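Local coordinates for S-adenosylmethionine-dependent methyltransferase (Clostridium acetobutylicum, PDB 1Y8C), which probably transfers methyl groups from S-adenosylmethionine to an acceptor substrate, using a class I (Rossmann-like) methyltransferase fold, at residues H8-L13 with E196-R201; L51-C56 with R80-K85; N143-L148 with E173-S178; D207-L212 with L220-C225. All coordinates share one frame; numbering follows the deposited sequence.

Interaction 1 (H8-L13 with E196-R201)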
# COMPACT_ATOMS: atom_id res chain seq x y z
N HIS A 8 -11.15 7.14 -2.90
CA HIS A 8 -12.09 6.03 -2.81
C HIS A 8 -12.44 5.58 -4.21
O HIS A 8 -12.43 4.39 -4.53
CB HIS A 8 -13.35 6.44 -2.05
CG HIS A 8 -13.13 6.68 -0.59
ND1 HIS A 8 -12.71 5.70 0.28
CD2 HIS A 8 -13.27 7.80 0.16
CE1 HIS A 8 -12.60 6.19 1.49
NE2 HIS A 8 -12.93 7.47 1.45
N ILE A 9 -12.76 6.55 -5.07
CA ILE A 9 -13.11 6.25 -6.44
C ILE A 9 -12.00 5.42 -7.09
O ILE A 9 -12.27 4.39 -7.70
CB ILE A 9 -13.32 7.54 -7.26
CG1 ILE A 9 -14.47 8.36 -6.65
CG2 ILE A 9 -13.60 7.19 -8.72
CD1 ILE A 9 -14.66 9.72 -7.27
N TYR A 10 -10.76 5.87 -6.93
CA TYR A 10 -9.60 5.20 -7.49
C TYR A 10 -9.50 3.75 -7.03
O TYR A 10 -9.40 2.83 -7.83
CB TYR A 10 -8.31 5.94 -7.11
CG TYR A 10 -7.08 5.53 -7.89
CD1 TYR A 10 -6.72 6.18 -9.06
CD2 TYR A 10 -6.29 4.46 -7.46
CE1 TYR A 10 -5.60 5.79 -9.79
CE2 TYR A 10 -5.17 4.06 -8.19
CZ TYR A 10 -4.83 4.73 -9.35
OH TYR A 10 -3.73 4.32 -10.07
N ASP A 11 -9.52 3.57 -5.71
CA ASP A 11 -9.42 2.24 -5.13
C ASP A 11 -10.56 1.31 -5.52
O ASP A 11 -10.38 0.10 -5.61
CB ASP A 11 -9.36 2.32 -3.60
CG ASP A 11 -7.98 2.69 -3.10
OD1 ASP A 11 -7.00 2.45 -3.85
OD2 ASP A 11 -7.88 3.20 -1.96
N LYS A 12 -11.74 1.89 -5.74
CA LYS A 12 -12.91 1.09 -6.12
C LYS A 12 -12.94 0.75 -7.62
O LYS A 12 -13.41 -0.31 -8.00
CB LYS A 12 -14.20 1.82 -5.74
CG LYS A 12 -15.46 1.19 -6.32
CD LYS A 12 -16.69 2.06 -6.08
CE LYS A 12 -17.95 1.48 -6.76
NZ LYS A 12 -18.34 0.13 -6.22
N LEU A 13 -12.44 1.65 -8.46
CA LEU A 13 -12.47 1.40 -9.88
C LEU A 13 -11.17 0.86 -10.46
O LEU A 13 -11.17 -0.11 -11.21
CB LEU A 13 -12.89 2.68 -10.62
CG LEU A 13 -14.23 3.30 -10.19
CD1 LEU A 13 -14.49 4.56 -11.00
CD2 LEU A 13 -15.37 2.31 -10.37
N GLU A 196 -3.77 11.01 -13.73
CA GLU A 196 -2.86 10.24 -12.89
C GLU A 196 -1.93 9.41 -13.75
O GLU A 196 -2.36 8.73 -14.68
CB GLU A 196 -3.63 9.30 -11.96
CG GLU A 196 -4.55 9.99 -10.95
CD GLU A 196 -3.81 10.59 -9.76
OE1 GLU A 196 -3.22 9.82 -8.98
OE2 GLU A 196 -3.84 11.83 -9.60
N GLU A 197 -0.64 9.46 -13.44
CA GLU A 197 0.36 8.70 -14.17
C GLU A 197 1.30 8.03 -13.18
O GLU A 197 2.10 8.69 -12.53
CB GLU A 197 1.13 9.63 -15.10
CG GLU A 197 2.26 8.96 -15.85
CD GLU A 197 2.87 9.83 -16.94
OE1 GLU A 197 3.97 9.48 -17.44
OE2 GLU A 197 2.24 10.86 -17.30
N HIS A 198 1.19 6.71 -13.07
CA HIS A 198 2.03 5.97 -12.14
C HIS A 198 2.84 4.91 -12.88
O HIS A 198 2.49 4.49 -13.98
CB HIS A 198 1.16 5.33 -11.05
CG HIS A 198 0.28 6.30 -10.33
ND1 HIS A 198 -1.04 6.03 -10.04
CD2 HIS A 198 0.53 7.54 -9.84
CE1 HIS A 198 -1.57 7.06 -9.41
NE2 HIS A 198 -0.64 7.99 -9.28
N GLU A 199 3.91 4.46 -12.24
CA GLU A 199 4.78 3.45 -12.81
C GLU A 199 5.04 2.40 -11.74
O GLU A 199 5.45 2.74 -10.63
CB GLU A 199 6.08 4.12 -13.22
CG GLU A 199 6.86 3.42 -14.30
CD GLU A 199 7.84 4.39 -14.96
OE1 GLU A 199 8.69 4.95 -14.23
OE2 GLU A 199 7.75 4.58 -16.19
N GLU A 200 4.76 1.14 -12.06
CA GLU A 200 4.97 0.04 -11.11
C GLU A 200 5.86 -1.04 -11.74
O GLU A 200 5.75 -1.34 -12.92
CB GLU A 200 3.62 -0.58 -10.68
CG GLU A 200 2.89 0.18 -9.55
CD GLU A 200 1.67 -0.57 -8.98
OE1 GLU A 200 1.67 -1.83 -8.97
OE2 GLU A 200 0.73 0.10 -8.51
N ARG A 201 6.76 -1.61 -10.95
CA ARG A 201 7.62 -2.66 -11.47
C ARG A 201 7.03 -4.01 -11.14
O ARG A 201 6.48 -4.21 -10.05
CB ARG A 201 9.04 -2.58 -10.91
CG ARG A 201 10.04 -3.18 -11.89
CD ARG A 201 11.10 -4.04 -11.25
NE ARG A 201 12.35 -3.31 -11.03
CZ ARG A 201 13.56 -3.86 -11.10
NH1 ARG A 201 13.68 -5.15 -11.39
NH2 ARG A 201 14.65 -3.13 -10.87

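Interaction 2 (L51-C56 with R80-K85)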
# COMPACT_ATOMS: atom_id res chain seq x y z
N LEU A 51 -6.67 3.04 5.56
CA LEU A 51 -6.31 1.81 6.23
C LEU A 51 -5.85 2.16 7.65
O LEU A 51 -6.04 1.39 8.59
CB LEU A 51 -5.19 1.14 5.43
CG LEU A 51 -5.05 -0.37 5.41
CD1 LEU A 51 -4.46 -0.77 4.07
CD2 LEU A 51 -4.19 -0.84 6.55
N THR A 52 -5.26 3.34 7.79
CA THR A 52 -4.75 3.80 9.07
C THR A 52 -5.87 3.99 10.09
O THR A 52 -5.72 3.63 11.26
CB THR A 52 -4.00 5.13 8.91
OG1 THR A 52 -3.29 5.13 7.67
CG2 THR A 52 -3.01 5.32 10.05
N GLU A 53 -6.99 4.57 9.65
CA GLU A 53 -8.11 4.82 10.54
C GLU A 53 -8.70 3.52 11.12
O GLU A 53 -9.39 3.55 12.12
CB GLU A 53 -9.21 5.60 9.82
CG GLU A 53 -9.85 4.83 8.69
CD GLU A 53 -10.98 5.58 8.02
OE1 GLU A 53 -11.36 5.18 6.89
OE2 GLU A 53 -11.51 6.55 8.60
N ASN A 54 -8.42 2.39 10.48
CA ASN A 54 -8.93 1.12 10.98
C ASN A 54 -8.01 0.49 12.02
O ASN A 54 -8.48 -0.09 12.99
CB ASN A 54 -9.13 0.14 9.82
CG ASN A 54 -10.35 0.47 8.98
OD1 ASN A 54 -10.81 1.61 8.96
ND2 ASN A 54 -10.88 -0.53 8.28
N LEU A 55 -6.70 0.61 11.81
CA LEU A 55 -5.70 0.01 12.70
C LEU A 55 -5.21 0.94 13.80
O LEU A 55 -4.85 0.50 14.89
CB LEU A 55 -4.50 -0.45 11.86
CG LEU A 55 -4.78 -1.49 10.78
CD1 LEU A 55 -3.66 -1.49 9.77
CD2 LEU A 55 -4.94 -2.85 11.42
N CYS A 56 -5.18 2.24 13.51
CA CYS A 56 -4.73 3.23 14.47
C CYS A 56 -5.41 3.12 15.85
O CYS A 56 -4.73 3.19 16.88
CB CYS A 56 -4.95 4.63 13.90
SG CYS A 56 -4.76 5.92 15.12
N ARG A 80 -8.40 13.68 12.59
CA ARG A 80 -8.93 14.67 13.52
C ARG A 80 -10.43 14.54 13.76
O ARG A 80 -10.88 14.57 14.90
CB ARG A 80 -8.60 16.08 13.03
CG ARG A 80 -7.17 16.50 13.34
CD ARG A 80 -6.79 17.77 12.60
NE ARG A 80 -5.53 18.32 13.10
CZ ARG A 80 -4.84 19.28 12.49
NH1 ARG A 80 -5.28 19.81 11.36
NH2 ARG A 80 -3.70 19.72 13.04
N SER A 81 -11.20 14.39 12.69
CA SER A 81 -12.65 14.27 12.84
C SER A 81 -13.04 12.99 13.57
O SER A 81 -14.19 12.82 13.95
CB SER A 81 -13.33 14.31 11.47
OG SER A 81 -13.18 13.08 10.80
N GLN A 82 -12.07 12.09 13.75
CA GLN A 82 -12.32 10.83 14.45
C GLN A 82 -11.63 10.79 15.81
O GLN A 82 -11.49 9.73 16.40
CB GLN A 82 -11.82 9.66 13.62
CG GLN A 82 -12.62 9.38 12.36
CD GLN A 82 -12.08 8.18 11.61
OE1 GLN A 82 -10.96 8.21 11.11
NE2 GLN A 82 -12.87 7.10 11.56
N GLY A 83 -11.19 11.95 16.29
CA GLY A 83 -10.52 12.02 17.57
C GLY A 83 -9.21 11.25 17.62
O GLY A 83 -8.71 10.95 18.71
N LEU A 84 -8.68 10.93 16.45
CA LEU A 84 -7.42 10.19 16.33
C LEU A 84 -6.25 11.17 16.25
O LEU A 84 -6.35 12.22 15.61
CB LEU A 84 -7.45 9.34 15.06
CG LEU A 84 -8.59 8.32 15.01
CD1 LEU A 84 -8.65 7.68 13.63
CD2 LEU A 84 -8.36 7.26 16.09
N LYS A 85 -5.15 10.83 16.90
CA LYS A 85 -3.98 11.71 16.89
C LYS A 85 -2.68 11.00 16.53
O LYS A 85 -1.77 10.91 17.35
CB LYS A 85 -3.83 12.41 18.24
CG LYS A 85 -4.98 13.35 18.59
CD LYS A 85 -4.78 14.06 19.93
CE LYS A 85 -3.66 15.10 19.88
NZ LYS A 85 -3.44 15.76 21.22

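Interaction 3 (N143-L148 with E173-S178)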
# COMPACT_ATOMS: atom_id res chain seq x y z
N ASN A 143 1.44 -6.05 -6.28
CA ASN A 143 0.65 -6.56 -7.38
C ASN A 143 1.57 -7.64 -7.90
O ASN A 143 2.80 -7.45 -7.96
CB ASN A 143 0.40 -5.49 -8.44
CG ASN A 143 -0.83 -4.65 -8.14
OD1 ASN A 143 -1.86 -5.17 -7.71
ND2 ASN A 143 -0.73 -3.34 -8.36
N SER A 144 0.99 -8.78 -8.24
CA SER A 144 1.76 -9.92 -8.71
C SER A 144 2.35 -9.64 -10.08
O SER A 144 1.89 -8.77 -10.82
CB SER A 144 0.88 -11.14 -8.80
OG SER A 144 -0.09 -10.95 -9.81
N TYR A 145 3.39 -10.40 -10.42
CA TYR A 145 4.04 -10.24 -11.70
C TYR A 145 3.05 -10.55 -12.82
O TYR A 145 3.10 -9.94 -13.88
CB TYR A 145 5.23 -11.19 -11.80
CG TYR A 145 6.04 -10.99 -13.04
CD1 TYR A 145 7.12 -10.10 -13.06
CD2 TYR A 145 5.70 -11.65 -14.22
CE1 TYR A 145 7.83 -9.86 -14.23
CE2 TYR A 145 6.41 -11.42 -15.39
CZ TYR A 145 7.47 -10.52 -15.39
OH TYR A 145 8.16 -10.30 -16.56
N TYR A 146 2.15 -11.49 -12.58
CA TYR A 146 1.18 -11.87 -13.59
C TYR A 146 0.16 -10.77 -13.81
O TYR A 146 -0.26 -10.53 -14.94
CB TYR A 146 0.47 -13.14 -13.17
CG TYR A 146 -0.52 -13.65 -14.19
CD1 TYR A 146 -0.09 -14.34 -15.34
CD2 TYR A 146 -1.89 -13.47 -14.01
CE1 TYR A 146 -1.01 -14.83 -16.27
CE2 TYR A 146 -2.81 -13.94 -14.93
CZ TYR A 146 -2.37 -14.62 -16.05
OH TYR A 146 -3.30 -15.12 -16.93
N LYS A 147 -0.22 -10.10 -12.73
CA LYS A 147 -1.21 -9.04 -12.79
C LYS A 147 -0.71 -7.85 -13.63
O LYS A 147 -1.44 -7.34 -14.48
CB LYS A 147 -1.53 -8.58 -11.38
CG LYS A 147 -2.86 -7.90 -11.21
CD LYS A 147 -2.75 -6.42 -11.42
CE LYS A 147 -4.00 -5.72 -10.92
NZ LYS A 147 -5.21 -6.27 -11.58
N LEU A 148 0.53 -7.43 -13.41
CA LEU A 148 1.05 -6.30 -14.16
C LEU A 148 1.44 -6.65 -15.59
O LEU A 148 1.21 -5.87 -16.52
CB LEU A 148 2.25 -5.72 -13.43
CG LEU A 148 2.02 -5.36 -11.97
CD1 LEU A 148 3.33 -4.90 -11.36
CD2 LEU A 148 0.93 -4.28 -11.85
N GLU A 173 6.45 -2.78 -20.49
CA GLU A 173 7.74 -2.93 -21.15
C GLU A 173 8.89 -3.18 -20.19
O GLU A 173 9.09 -2.44 -19.22
CB GLU A 173 8.00 -1.65 -21.95
CG GLU A 173 9.44 -1.34 -22.25
CD GLU A 173 9.59 -0.04 -23.01
OE1 GLU A 173 9.05 0.99 -22.54
OE2 GLU A 173 10.24 -0.03 -24.08
N ASP A 174 9.64 -4.25 -20.44
CA ASP A 174 10.80 -4.57 -19.61
C ASP A 174 10.43 -4.55 -18.12
O ASP A 174 10.95 -3.76 -17.34
CB ASP A 174 11.91 -3.55 -19.91
CG ASP A 174 13.21 -3.84 -19.17
OD1 ASP A 174 13.65 -5.01 -19.14
OD2 ASP A 174 13.80 -2.87 -18.64
N ASP A 175 9.51 -5.44 -17.75
CA ASP A 175 9.07 -5.56 -16.38
C ASP A 175 8.52 -4.30 -15.71
O ASP A 175 8.30 -4.28 -14.50
CB ASP A 175 10.20 -6.11 -15.52
CG ASP A 175 10.73 -7.42 -16.05
OD1 ASP A 175 9.90 -8.28 -16.39
OD2 ASP A 175 11.97 -7.57 -16.11
N LEU A 176 8.30 -3.25 -16.50
CA LEU A 176 7.77 -2.02 -15.95
C LEU A 176 6.45 -1.68 -16.61
O LEU A 176 6.34 -1.69 -17.84
CB LEU A 176 8.76 -0.87 -16.17
CG LEU A 176 8.40 0.47 -15.50
CD1 LEU A 176 8.39 0.28 -13.99
CD2 LEU A 176 9.43 1.53 -15.87
N VAL A 177 5.44 -1.38 -15.80
CA VAL A 177 4.13 -1.02 -16.32
C VAL A 177 3.90 0.46 -16.13
O VAL A 177 4.03 0.98 -15.03
CB VAL A 177 3.01 -1.76 -15.57
CG1 VAL A 177 1.65 -1.30 -16.08
CG2 VAL A 177 3.17 -3.25 -15.76
N SER A 178 3.55 1.15 -17.21
CA SER A 178 3.28 2.58 -17.09
C SER A 178 1.78 2.79 -17.30
O SER A 178 1.22 2.40 -18.32
CB SER A 178 4.08 3.33 -18.14
OG SER A 178 5.42 2.85 -18.14

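Interaction 4 (D207-L212 with L220-C225)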
# COMPACT_ATOMS: atom_id res chain seq x y z
N ASP A 207 12.40 -12.81 -6.60
CA ASP A 207 13.17 -11.58 -6.41
C ASP A 207 12.84 -10.90 -5.09
O ASP A 207 13.72 -10.37 -4.42
CB ASP A 207 12.89 -10.59 -7.54
CG ASP A 207 13.33 -11.10 -8.89
OD1 ASP A 207 12.77 -10.62 -9.91
OD2 ASP A 207 14.24 -11.97 -8.93
N ILE A 208 11.56 -10.90 -4.74
CA ILE A 208 11.15 -10.28 -3.50
C ILE A 208 11.74 -11.05 -2.33
O ILE A 208 12.30 -10.46 -1.40
CB ILE A 208 9.62 -10.28 -3.37
CG1 ILE A 208 9.01 -9.32 -4.40
CG2 ILE A 208 9.22 -9.89 -1.95
CD1 ILE A 208 9.33 -7.86 -4.15
N GLU A 209 11.61 -12.37 -2.38
CA GLU A 209 12.13 -13.22 -1.32
C GLU A 209 13.62 -12.97 -1.12
O GLU A 209 14.09 -12.88 0.01
CB GLU A 209 11.85 -14.69 -1.67
CG GLU A 209 10.59 -15.23 -0.98
CD GLU A 209 9.48 -15.68 -1.93
OE1 GLU A 209 9.67 -16.69 -2.64
OE2 GLU A 209 8.42 -15.02 -1.96
N LYS A 210 14.36 -12.83 -2.23
CA LYS A 210 15.79 -12.58 -2.15
C LYS A 210 16.05 -11.20 -1.51
O LYS A 210 16.81 -11.09 -0.55
CB LYS A 210 16.43 -12.64 -3.54
CG LYS A 210 17.96 -12.66 -3.52
CD LYS A 210 18.59 -12.84 -4.91
CE LYS A 210 18.54 -11.56 -5.75
NZ LYS A 210 19.42 -10.47 -5.21
N TYR A 211 15.40 -10.17 -2.03
CA TYR A 211 15.55 -8.81 -1.51
C TYR A 211 15.14 -8.72 -0.05
O TYR A 211 15.68 -7.90 0.70
CB TYR A 211 14.72 -7.83 -2.34
CG TYR A 211 15.14 -7.76 -3.80
CD1 TYR A 211 14.28 -7.21 -4.76
CD2 TYR A 211 16.39 -8.22 -4.21
CE1 TYR A 211 14.67 -7.14 -6.10
CE2 TYR A 211 16.78 -8.15 -5.55
CZ TYR A 211 15.92 -7.60 -6.49
OH TYR A 211 16.33 -7.49 -7.80
N LEU A 212 14.19 -9.54 0.37
CA LEU A 212 13.76 -9.52 1.76
C LEU A 212 14.90 -10.00 2.63
O LEU A 212 15.29 -9.33 3.58
CB LEU A 212 12.55 -10.43 1.97
CG LEU A 212 11.18 -9.83 1.72
CD1 LEU A 212 10.13 -10.89 1.97
CD2 LEU A 212 10.96 -8.64 2.63
N LEU A 220 7.11 -14.94 7.33
CA LEU A 220 6.26 -15.65 8.27
C LEU A 220 5.04 -16.22 7.55
O LEU A 220 4.37 -17.11 8.05
CB LEU A 220 5.81 -14.70 9.39
CG LEU A 220 6.34 -14.98 10.80
CD1 LEU A 220 7.86 -15.11 10.78
CD2 LEU A 220 5.91 -13.86 11.73
N ASP A 221 4.77 -15.69 6.37
CA ASP A 221 3.64 -16.17 5.61
C ASP A 221 3.53 -15.38 4.32
O ASP A 221 3.86 -14.20 4.28
CB ASP A 221 2.35 -16.05 6.41
CG ASP A 221 1.39 -17.21 6.14
OD1 ASP A 221 1.32 -17.68 4.98
OD2 ASP A 221 0.69 -17.64 7.09
N LYS A 222 3.07 -16.07 3.28
CA LYS A 222 2.87 -15.50 1.96
C LYS A 222 1.51 -15.99 1.47
O LYS A 222 1.38 -17.12 1.01
CB LYS A 222 3.97 -15.98 1.01
CG LYS A 222 3.84 -15.37 -0.37
CD LYS A 222 5.02 -15.69 -1.27
CE LYS A 222 5.16 -17.19 -1.56
NZ LYS A 222 6.20 -17.46 -2.60
N VAL A 223 0.50 -15.12 1.57
CA VAL A 223 -0.85 -15.49 1.16
C VAL A 223 -1.40 -14.69 -0.02
O VAL A 223 -0.76 -13.79 -0.56
CB VAL A 223 -1.83 -15.33 2.32
CG1 VAL A 223 -1.33 -16.12 3.51
CG2 VAL A 223 -2.00 -13.85 2.66
N ASP A 224 -2.63 -15.03 -0.40
CA ASP A 224 -3.32 -14.39 -1.50
C ASP A 224 -4.25 -13.28 -1.02
O ASP A 224 -5.20 -13.51 -0.28
CB ASP A 224 -4.15 -15.41 -2.28
CG ASP A 224 -4.72 -14.84 -3.57
OD1 ASP A 224 -5.34 -13.75 -3.54
OD2 ASP A 224 -4.56 -15.51 -4.62
N CYS A 225 -3.94 -12.06 -1.45
CA CYS A 225 -4.72 -10.89 -1.12
C CYS A 225 -5.43 -10.89 0.23
O CYS A 225 -6.65 -11.04 0.30
CB CYS A 225 -5.73 -10.64 -2.22
SG CYS A 225 -6.52 -9.03 -2.12

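Interaction 1 (H8-L13 with E196-R201)
Tyr10 reaches from helix 3-15 to strand 191-201, where its ring meets His198 and Glu196. Its CG lies anti to the backbone N (chi1 -167°), and this carries the ring off the helix and points it at the strand. Going outward from CB, the first atom to come close is CE1, with Glu196 CG at 4.5 Å, approaching obliquely to the ring. At CZ the partner changes to the imidazole, and His198 CE1 lies 4.0 Å from Tyr10 CZ. The tip makes the one polar bond of the contact: His198 ND1 donates to Tyr10 OH over 3.2 Å. The hydroxyl sits in the imidazole plane, so the edge of the histidine is used, but the N-H...O angle of 137° shows a bent bond.

The strand belongs to the four-stranded antiparallel sheet, in which 191-201 is an outermost member, and the N-terminal helix is fastened to it here. The two rings arrive from opposite directions with planes at 69° and centroids 5.9 Å apart, an oblique pairing. His198 finds an edge-to-face partner in Tyr114. Tyr10 also packs on Phe183 of the adjoining strand, while Glu196 rests against Phe6, one helical turn before Tyr10.

Interaction 2 (L51-C56 with R80-K85)
Cys56, whose sulfur reaches Leu84, is held by a short bond within its own helical turn: Cys56 N donates to Thr52 O over 2.7 Å, which sets the backbone that carries the sulfur. Thr52 is itself tied through OG1 to Asp43 OD2. With the backbone set in this way, SG points anti to the backbone N (chi1 168°) and meets one branch of the leucine, Cys56 SG lying 4.0 Å from Leu84 CD2. The other branch turns to the preceding helical turn, where Leu84 CD1 is 4.2 Å from Glu53 CA. The leucine thus spans one turn, with one methyl at the sulfur and the other at the backbone of Glu53.

Leu84 gets its place from the end of helix 69-81. Gly83, with phi 64°, is the C' residue of a Schellman motif, closed by Gly83 N to Arg80 O at 3.0 Å and by Leu84 N to Phe79 O. Both helices lie on the Rossmann-like sheet, each following a parallel strand, 40-44 or 61-65. The loop between strand 40-44 and helix 52-55 corresponds to the glycine-rich segment that typically binds S-adenosylmethionine in this family.

Toward solvent, the side chains of Glu53 and Gln82 run nearly perpendicular to one another. A chi1 of 65° tucks Glu53 CG between N and C, the rest of the chain runs out extended, and Glu53 OE2 comes within 3.5 Å of Gln82 CD.

Interaction 3 (N143-L148 with E173-S178)
Leu148 and Val177 form the tight, buried half of this contact, and Tyr145 with Asp175 its outer, polar half. In the buried half a single methyl does the touching: Val177 CG2 lies 3.5 Å from Leu148 CB and 3.4 Å from Leu148 O, so it rests against both the root of the leucine and the backbone of the helix. Around them Leu148 also packs on Asn113 and Glu200, and Val177 on Asn170 and Phe172 of the neighbouring strand.

In the partly exposed half the surfaces meet through one bond. Tyr145 OH donates to Asp175 OD1 over 2.7 Å, and the hydroxyl lies almost straight beyond the C-O bond of that oxygen. The oxygen in turn lies in the plane of the phenol, at the ring edge, while ring and carboxylate planes stand 60° apart. Tyr145 owes its reach to a chi1 of -174°, which puts the ring opposite the backbone N and swings it away from the helix axis. The ring has a cation-pi partner in Lys204, and a bound sulfate, probably from the crystallisation liquor, lies about 5 Å from the Tyr145 side chain.

Each side has a recognisable local motif. Helix 145-152 starts with an N-cap, Ser144 OG accepting from Lys147 N at 3.0 Å. Across from it, Glu173 and Leu176 exchange two backbone bonds around Asp174 and Asp175, both with positive phi, an arrangement characteristic of a two-residue beta hairpin with a type I'-like turn.

Interaction 4 (D207-L212 with L220-C225)
Glu209 and Lys222 face each other as a salt bridge, with Lys222 NZ 3.4 Å from Glu209 OE2, and the hydrogen bond between them is weak. Each polar end has a stronger partner elsewhere: Lys222 NZ forms a salt bridge with Glu205, and Glu209 OE2 is hydrogen-bonded to Tyr240 OH. The second carboxylate oxygen stays near too, Glu209 OE1 lying 3.6 Å from Lys222 NZ, so the ammonium group sits before both oxygens of the glutamate.

The lysine chain comes in roughly square to that of the glutamate. A bend at chi3 (64°) in Lys222 turns its end, and the aliphatic part joins in, with Lys222 CD 3.5 Å from Glu209 OE2. Further out, Lys222 lies on Tyr240 and Val231, while Glu209 and Leu212 rest on Ile219. These contacts join helix 205-214 to strand 217-224, an outermost strand of the mixed sheet. That strand is interrupted by a classic beta bulge, in which Leu220 and Asp221 both face Leu241.

Glu205 and Glu209 stand one helical turn apart and both pair with the same lysine. Together with the Tyr240 hydroxyl at Glu209, this would probably favour their ionised forms and implies a mainly electrostatic attraction at the protein surface.

Interactions 1 and 3 are joined through the antiparallel sheet: strands 191-201 and 176-186 are neighbours, Glu200 O and Val177 N are probably hydrogen-bonded, and Glu200 OE1 probably accepts from Asn143 ND2. Both pair a helix with this sheet, are partly buried and include a tyrosine hydroxyl bond, but the phenol accepts from an imidazole in one and donates to a carboxylate in the other. Interactions 2 and 4 belong instead to the mixed sheet and its helices, their centres 28 Å apart on opposite sides of the chain's centre. Interaction 2, partly buried, combines apolar packing at Leu84 with a polar pair toward solvent, whereas interaction 4, wholly at the surface, relies on charge.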